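Local coordinates for phosphoribosylaminoimidazole carboxylase (Bombyx mori, PDB 4JA0), which probably catalyses two steps of de novo purine biosynthesis, carboxylation of aminoimidazole ribonucleotide and the following SAICAR synthetase reaction, at residues S91-T103 against I148-I160. Sequence-based numbering, arbitrary orientation.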
loop_
_atom_site.group_PDB
_atom_site.type_symbol
_atom_site.label_atom_id
_atom_site.label_comp_id
_atom_site.label_asym_id
_atom_site.label_seq_id
_atom_site.Cartn_x
_atom_site.Cartn_y
_atom_site.Cartn_z
ATOM N N SER A 91 -15.488 20.481 54.986
ATOM C CA SER A 91 -15.498 20.926 53.611
ATOM C C SER A 91 -14.218 21.691 53.332
ATOM O O SER A 91 -13.690 22.378 54.211
ATOM C CB SER A 91 -16.724 21.829 53.400
ATOM O OG SER A 91 -16.672 22.543 52.173
ATOM N N LYS A 92 -13.713 21.577 52.106
ATOM C CA LYS A 92 -12.603 22.419 51.673
ATOM C C LYS A 92 -13.133 23.855 51.537
ATOM O O LYS A 92 -14.183 24.072 50.928
ATOM C CB LYS A 92 -12.008 21.895 50.357
ATOM N N LYS A 93 -12.424 24.833 52.101
ATOM C CA LYS A 93 -12.913 26.217 52.089
ATOM C C LYS A 93 -12.778 26.905 50.720
ATOM O O LYS A 93 -11.701 26.895 50.107
ATOM C CB LYS A 93 -12.207 27.056 53.162
ATOM C CG LYS A 93 -12.880 28.409 53.399
ATOM C CD LYS A 93 -12.082 29.305 54.327
ATOM C CE LYS A 93 -11.996 28.719 55.724
ATOM N NZ LYS A 93 -11.382 29.686 56.677
ATOM N N CYS A 94 -13.881 27.505 50.257
ATOM C CA CYS A 94 -13.917 28.169 48.949
ATOM C C CYS A 94 -15.001 29.252 48.819
ATOM O O CYS A 94 -16.031 29.184 49.496
ATOM C CB CYS A 94 -14.052 27.123 47.840
ATOM S SG CYS A 94 -15.532 26.134 47.903
ATOM N N GLU A 95 -14.778 30.241 47.949
ATOM C CA GLU A 95 -15.760 31.324 47.779
ATOM C C GLU A 95 -16.866 30.960 46.804
ATOM O O GLU A 95 -16.619 30.676 45.633
ATOM C CB GLU A 95 -15.097 32.639 47.333
ATOM C CG GLU A 95 -14.063 33.188 48.307
ATOM C CD GLU A 95 -13.573 34.581 47.938
ATOM O OE1 GLU A 95 -13.908 35.069 46.834
ATOM O OE2 GLU A 95 -12.834 35.181 48.749
ATOM N N MET A 96 -18.096 31.026 47.281
ATOM C CA MET A 96 -19.217 30.535 46.505
ATOM C C MET A 96 -19.607 31.458 45.349
ATOM O O MET A 96 -19.568 32.688 45.472
ATOM C CB MET A 96 -20.427 30.315 47.415
ATOM C CG MET A 96 -20.156 29.394 48.569
ATOM S SD MET A 96 -19.784 27.711 48.031
ATOM C CE MET A 96 -21.366 27.169 47.376
ATOM N N ILE A 97 -19.953 30.839 44.222
ATOM C CA ILE A 97 -20.573 31.556 43.129
ATOM C C ILE A 97 -22.053 31.602 43.481
ATOM O O ILE A 97 -22.675 30.567 43.699
ATOM C CB ILE A 97 -20.434 30.825 41.753
ATOM C CG1 ILE A 97 -19.062 30.158 41.577
ATOM C CG2 ILE A 97 -20.747 31.771 40.601
ATOM C CD1 ILE A 97 -17.918 31.064 41.775
ATOM N N PRO A 98 -22.626 32.807 43.537
ATOM C CA PRO A 98 -24.032 32.981 43.918
ATOM C C PRO A 98 -25.008 32.591 42.806
ATOM O O PRO A 98 -25.898 33.376 42.472
ATOM C CB PRO A 98 -24.125 34.484 44.188
ATOM C CG PRO A 98 -23.092 35.088 43.313
ATOM C CD PRO A 98 -21.962 34.093 43.253
ATOM N N ILE A 99 -24.828 31.411 42.230
ATOM C CA ILE A 99 -25.755 30.881 41.242
ATOM C C ILE A 99 -26.249 29.528 41.706
ATOM O O ILE A 99 -25.462 28.690 42.154
ATOM C CB ILE A 99 -25.090 30.662 39.876
ATOM C CG1 ILE A 99 -24.390 31.940 39.416
ATOM C CG2 ILE A 99 -26.112 30.162 38.848
ATOM C CD1 ILE A 99 -25.350 33.082 39.124
ATOM N N GLU A 100 -27.554 29.313 41.621
ATOM C CA GLU A 100 -28.083 27.966 41.737
ATOM C C GLU A 100 -28.138 27.316 40.348
ATOM O O GLU A 100 -28.794 27.820 39.438
ATOM C CB GLU A 100 -29.459 27.981 42.396
ATOM C CG GLU A 100 -29.416 28.341 43.869
ATOM C CD GLU A 100 -30.794 28.465 44.480
ATOM O OE1 GLU A 100 -31.781 28.255 43.740
ATOM O OE2 GLU A 100 -30.880 28.765 45.695
ATOM N N TRP A 101 -27.428 26.201 40.194
ATOM C CA TRP A 101 -27.399 25.466 38.934
ATOM C C TRP A 101 -28.428 24.332 38.942
ATOM O O TRP A 101 -28.303 23.377 39.707
ATOM C CB TRP A 101 -25.988 24.943 38.646
ATOM C CG TRP A 101 -24.975 26.033 38.631
ATOM C CD1 TRP A 101 -24.413 26.643 39.718
ATOM C CD2 TRP A 101 -24.425 26.682 37.474
ATOM N NE1 TRP A 101 -23.532 27.621 39.303
ATOM C CE2 TRP A 101 -23.523 27.662 37.931
ATOM C CE3 TRP A 101 -24.602 26.518 36.105
ATOM C CZ2 TRP A 101 -22.801 28.486 37.054
ATOM C CZ3 TRP A 101 -23.887 27.336 35.237
ATOM C CH2 TRP A 101 -22.997 28.302 35.714
ATOM N N VAL A 102 -29.457 24.464 38.113
ATOM C CA VAL A 102 -30.607 23.566 38.141
ATOM C C VAL A 102 -30.669 22.704 36.881
ATOM O O VAL A 102 -30.412 23.189 35.783
ATOM C CB VAL A 102 -31.940 24.361 38.291
ATOM C CG1 VAL A 102 -33.121 23.436 38.169
ATOM C CG2 VAL A 102 -31.982 25.086 39.596
ATOM N N THR A 103 -30.944 21.415 37.043
ATOM C CA THR A 103 -31.092 20.490 35.905
ATOM C C THR A 103 -32.434 19.787 35.980
ATOM O O THR A 103 -32.834 19.358 37.057
ATOM C CB THR A 103 -29.973 19.406 35.858
ATOM O OG1 THR A 103 -28.697 20.022 36.039
ATOM C CG2 THR A 103 -29.948 18.741 34.522
ATOM N N ILE A 148 -24.644 35.992 33.502
ATOM C CA ILE A 148 -23.582 35.588 34.398
ATOM C C ILE A 148 -22.232 36.145 33.945
ATOM O O ILE A 148 -21.472 36.678 34.754
ATOM C CB ILE A 148 -23.515 34.069 34.511
ATOM C CG1 ILE A 148 -24.874 33.550 35.004
ATOM C CG2 ILE A 148 -22.383 33.668 35.432
ATOM C CD1 ILE A 148 -24.960 32.042 35.233
ATOM N N ILE A 149 -21.963 36.098 32.649
ATOM C CA ILE A 149 -20.694 36.603 32.140
ATOM C C ILE A 149 -20.587 38.128 32.269
ATOM O O ILE A 149 -19.556 38.656 32.685
ATOM C CB ILE A 149 -20.437 36.143 30.663
ATOM C CG1 ILE A 149 -19.804 34.759 30.639
ATOM C CG2 ILE A 149 -19.519 37.103 29.922
ATOM C CD1 ILE A 149 -20.793 33.652 30.685
ATOM N N SER A 150 -21.649 38.840 31.920
ATOM C CA SER A 150 -21.582 40.286 31.980
ATOM C C SER A 150 -21.521 40.766 33.436
ATOM O O SER A 150 -21.051 41.865 33.711
ATOM C CB SER A 150 -22.757 40.910 31.217
ATOM O OG SER A 150 -22.688 40.627 29.818
ATOM N N ALA A 151 -21.913 39.902 34.371
ATOM C CA ALA A 151 -21.900 40.241 35.791
ATOM C C ALA A 151 -20.478 40.351 36.327
ATOM O O ALA A 151 -20.243 40.984 37.361
ATOM C CB ALA A 151 -22.651 39.194 36.570
ATOM N N LYS A 152 -19.543 39.734 35.606
ATOM C CA LYS A 152 -18.131 39.748 35.953
ATOM C C LYS A 152 -17.825 39.390 37.413
ATOM O O LYS A 152 -17.155 40.157 38.112
ATOM C CB LYS A 152 -17.509 41.095 35.572
ATOM C CG LYS A 152 -17.221 41.217 34.080
ATOM C CD LYS A 152 -16.864 42.639 33.687
ATOM C CE LYS A 152 -16.690 42.764 32.176
ATOM N NZ LYS A 152 -16.420 44.175 31.761
ATOM N N PHE A 153 -18.337 38.241 37.867
ATOM C CA PHE A 153 -18.033 37.708 39.193
ATOM C C PHE A 153 -16.538 37.385 39.282
ATOM O O PHE A 153 -15.915 36.988 38.292
ATOM C CB PHE A 153 -18.832 36.439 39.456
ATOM C CG PHE A 153 -20.307 36.654 39.588
ATOM C CD1 PHE A 153 -21.194 36.053 38.699
ATOM C CD2 PHE A 153 -20.824 37.454 40.596
ATOM C CE1 PHE A 153 -22.582 36.247 38.821
ATOM C CE2 PHE A 153 -22.201 37.645 40.721
ATOM C CZ PHE A 153 -23.074 37.041 39.832
ATOM N N ASN A 154 -15.956 37.553 40.464
ATOM C CA ASN A 154 -14.526 37.306 40.634
ATOM C C ASN A 154 -14.293 36.725 42.026
ATOM O O ASN A 154 -14.556 37.377 43.037
ATOM C CB ASN A 154 -13.726 38.608 40.413
ATOM C CG ASN A 154 -12.210 38.374 40.268
ATOM O OD1 ASN A 154 -11.687 37.347 40.699
ATOM N ND2 ASN A 154 -11.504 39.341 39.675
ATOM N N TYR A 155 -13.810 35.488 42.068
ATOM C CA TYR A 155 -13.617 34.781 43.323
ATOM C C TYR A 155 -12.267 34.116 43.363
ATOM O O TYR A 155 -11.862 33.493 42.384
ATOM C CB TYR A 155 -14.714 33.736 43.513
ATOM C CG TYR A 155 -16.078 34.354 43.604
ATOM C CD1 TYR A 155 -16.479 35.000 44.772
ATOM C CD2 TYR A 155 -16.958 34.324 42.522
ATOM C CE1 TYR A 155 -17.704 35.575 44.869
ATOM C CE2 TYR A 155 -18.198 34.903 42.605
ATOM C CZ TYR A 155 -18.565 35.530 43.784
ATOM O OH TYR A 155 -19.801 36.123 43.900
ATOM N N ASN A 156 -11.560 34.301 44.477
ATOM C CA ASN A 156 -10.243 33.703 44.681
ATOM C C ASN A 156 -9.339 33.824 43.459
ATOM O O ASN A 156 -8.584 32.903 43.139
ATOM C CB ASN A 156 -10.356 32.245 45.153
ATOM C CG ASN A 156 -10.474 32.124 46.687
ATOM O OD1 ASN A 156 -9.700 32.734 47.441
ATOM N ND2 ASN A 156 -11.441 31.329 47.148
ATOM N N GLY A 157 -9.451 34.957 42.762
ATOM C CA GLY A 157 -8.600 35.260 41.626
ATOM C C GLY A 157 -9.100 34.668 40.331
ATOM O O GLY A 157 -8.520 34.872 39.269
ATOM N N LEU A 158 -10.192 33.928 40.417
ATOM C CA LEU A 158 -10.782 33.352 39.225
ATOM C C LEU A 158 -11.963 34.207 38.807
ATOM O O LEU A 158 -13.000 34.260 39.475
ATOM C CB LEU A 158 -11.234 31.906 39.463
ATOM C CG LEU A 158 -11.845 31.250 38.229
ATOM C CD1 LEU A 158 -10.807 31.062 37.141
ATOM C CD2 LEU A 158 -12.515 29.951 38.579
ATOM N N LEU A 159 -11.789 34.891 37.695
ATOM C CA LEU A 159 -12.876 35.612 37.087
ATOM C C LEU A 159 -13.713 34.627 36.253
ATOM O O LEU A 159 -13.179 33.842 35.454
ATOM C CB LEU A 159 -12.291 36.746 36.238
ATOM C CG LEU A 159 -13.255 37.648 35.496
ATOM C CD1 LEU A 159 -12.759 39.089 35.474
ATOM C CD2 LEU A 159 -13.378 37.107 34.078
ATOM N N ILE A 160 -15.026 34.668 36.443
ATOM C CA ILE A 160 -15.933 33.731 35.776
ATOM C C ILE A 160 -16.370 34.204 34.404
ATOM O O ILE A 160 -17.242 35.085 34.284
ATOM C CB ILE A 160 -17.197 33.471 36.622
ATOM C CG1 ILE A 160 -16.816 32.833 37.951
ATOM C CG2 ILE A 160 -18.195 32.591 35.872
ATOM C CD1 ILE A 160 -17.848 31.891 38.439
#
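A two-stranded beta hairpin, with a type I' turn from Tyr-155 to Leu-158, packs in the SAICAR synthetase part of the chain against residues 95-101, two strands of an antiparallel sheet joined through an inverse gamma turn at Pro-98, with backbone bonds of Glu-95 to Val-199 and Ile-97 to Phe-197. Tyr-155 buries the largest area of any residue here. Its CG stands anti to the carbonyl carbon (chi1 -63°), which lays the ring along the 95-98 backbone: Met-96 O sits over one face, 3.5 Å from Tyr-155 CZ, while Glu-95 OE1 lies at the ring edge, its carboxylate 84° from the ring plane. Ile-97 CD1 lies 3.5 Å from Tyr-155 CD2, and Pro-98 CD approaches the hydroxyl end. Glu-95 OE1 also accepts a weak hydrogen bond from Asn-156 N (3.4 Å); Asn-156 ND2 instead bonds Val-199 O, tying the turn to the sheet. Beyond the ring, Ile-97 and Ile-160 meet tip to tip, CD1 to CD1 at 3.4 Å. Pro-98 CG approaches Phe-153 CE2 (3.7 Å), and Ile-99 CD1 reaches Ile-148 CD1 (4.0 Å) on helix 145-150. Replacing Tyr-155 with an alanine would probably open a gap beside Ile-97 and Pro-98 and take away the ring face under Met-96 O. With one weak hydrogen bond between the segments, the chemistry implies a mainly apolar join, polar at its turn end.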